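Local coordinates for uncharacterized protein (Bacteroides eggerthii, PDB 4GDZ) that is of unknown function but belongs to the DUF4251 family, folds into a strongly curved antiparallel beta sheet and binds a magnesium ion in the crystal, at residues Gly95-Asp100 with Ile125-Gln130. Residues are numbered along the deposited sequence; the frame is centred on the assembly and turned at random.
Sequences GGVTVD and IGISAQ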
# COMPACT_ATOMS: atom_id res chain seq x y z
N GLY A 95 18.83 6.09 2.36
CA GLY A 95 18.88 5.25 3.57
C GLY A 95 19.76 4.05 3.30
O GLY A 95 20.14 3.76 2.14
N GLY A 96 20.05 3.31 4.35
CA GLY A 96 20.83 2.10 4.19
C GLY A 96 21.44 1.59 5.48
O GLY A 96 21.43 2.28 6.50
N VAL A 97 21.89 0.35 5.41
CA VAL A 97 22.57 -0.35 6.51
C VAL A 97 23.29 -1.56 5.90
O VAL A 97 22.85 -2.14 4.90
CB VAL A 97 21.59 -0.78 7.62
CG1 VAL A 97 20.74 -1.97 7.17
CG2 VAL A 97 22.33 -1.11 8.93
N THR A 98 24.40 -1.97 6.51
CA THR A 98 25.01 -3.28 6.23
C THR A 98 25.27 -4.03 7.54
O THR A 98 25.90 -3.52 8.44
CB THR A 98 26.32 -3.15 5.42
OG1 THR A 98 26.04 -2.49 4.18
CG2 THR A 98 26.98 -4.53 5.11
N VAL A 99 24.74 -5.24 7.64
CA VAL A 99 25.03 -6.10 8.81
C VAL A 99 25.40 -7.47 8.28
O VAL A 99 24.62 -8.11 7.55
CB VAL A 99 23.80 -6.23 9.74
CG1 VAL A 99 24.20 -6.98 11.04
CG2 VAL A 99 23.21 -4.86 10.06
N ASP A 100 26.56 -7.94 8.67
CA ASP A 100 27.06 -9.25 8.27
C ASP A 100 27.36 -10.03 9.52
O ASP A 100 28.15 -9.58 10.35
CB ASP A 100 28.33 -9.04 7.43
CG ASP A 100 28.91 -10.35 6.87
OD1 ASP A 100 28.14 -11.32 6.75
OD2 ASP A 100 30.11 -10.38 6.52
N ILE A 125 28.90 -7.25 14.58
CA ILE A 125 29.73 -6.75 15.68
C ILE A 125 29.31 -5.32 16.00
O ILE A 125 29.55 -4.39 15.21
CB ILE A 125 31.23 -6.85 15.33
CG1 ILE A 125 31.58 -8.33 15.06
CG2 ILE A 125 32.07 -6.32 16.50
CD1 ILE A 125 32.99 -8.54 14.55
N GLY A 126 28.65 -5.16 17.15
CA GLY A 126 28.14 -3.88 17.61
C GLY A 126 26.89 -3.35 16.89
O GLY A 126 26.52 -2.21 17.08
N ILE A 127 26.27 -4.17 16.05
CA ILE A 127 25.14 -3.74 15.22
C ILE A 127 24.33 -5.00 14.93
O ILE A 127 24.88 -6.07 14.71
CB ILE A 127 25.59 -3.01 13.89
CG1 ILE A 127 24.37 -2.47 13.10
CG2 ILE A 127 26.48 -3.87 12.98
CD1 ILE A 127 24.73 -1.57 11.92
N SER A 128 23.01 -4.85 14.86
CA SER A 128 22.14 -5.95 14.44
C SER A 128 20.95 -5.40 13.71
O SER A 128 20.70 -4.19 13.72
CB SER A 128 21.70 -6.76 15.67
OG SER A 128 20.92 -5.95 16.53
N ALA A 129 20.20 -6.27 13.06
CA ALA A 129 18.97 -5.86 12.38
C ALA A 129 17.94 -6.96 12.58
O ALA A 129 18.24 -8.14 12.43
CB ALA A 129 19.18 -5.60 10.88
N GLN A 130 16.72 -6.54 12.91
CA GLN A 130 15.55 -7.43 12.94
C GLN A 130 14.81 -7.37 11.60
O GLN A 130 14.57 -6.29 11.04
CB GLN A 130 14.64 -7.05 14.09
CG GLN A 130 13.48 -8.02 14.23
CD GLN A 130 12.79 -7.80 15.54
OE1 GLN A 130 12.22 -6.74 15.77
NE2 GLN A 130 12.87 -8.79 16.41
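Packing across a curved antiparallel sheet joins one of its two outermost strands, 94-100, to the start of strand 128-135 and the loop residue Ile127 just before it. The two strands are well separated in sheet order, and the curvature brings them together, illustrating how such strands can meet through side-chain packing, without pairing their backbones. The nearest pair of CA atoms is Val99 and Ser128, 6.3 Å apart. Contacts between side chains are all apolar, and one methyl also packs against the peptide backbone. Val97 and Val99 both point toward 125-130, and Ile127 and Ala129 point back, while Thr98 and Ser128 face away. Val99 lies at the centre. With CG1 anti to the backbone N (chi1 -172°), that methyl rests on the backbone of Ile127 and Ser128, CG1 standing 3.8 Å from the carbonyl O of Ile127 and 4.1 Å from the CA of Ser128. Its other branch, CG2, touches two side chains at once: it is 4.0 Å from CG1 of Ile127 and 4.2 Å from CB of Ala129. The extended Ile127 chain (chi1 -176°, chi2 171°) crosses Val99 obliquely and carries its tip on to Val97, where Ile127 CD1 meets Val97 CG2 at 3.9 Å as the two side chains run past each other in opposite directions. An alanine in place of Val99 would remove both methyls and would probably loosen the seam, since Ile127 and Ala129 would lose the group that they share. Around this patch, Ile122 also touches Val99, and Ile146 and Pro148 pack on Ala129 and Val97; Pro148 belongs to the magnesium site. The arrangement is consistent with an antiparallel sheet so curved, in a barrel-like way, that its edge strand packs on strands well across the sheet.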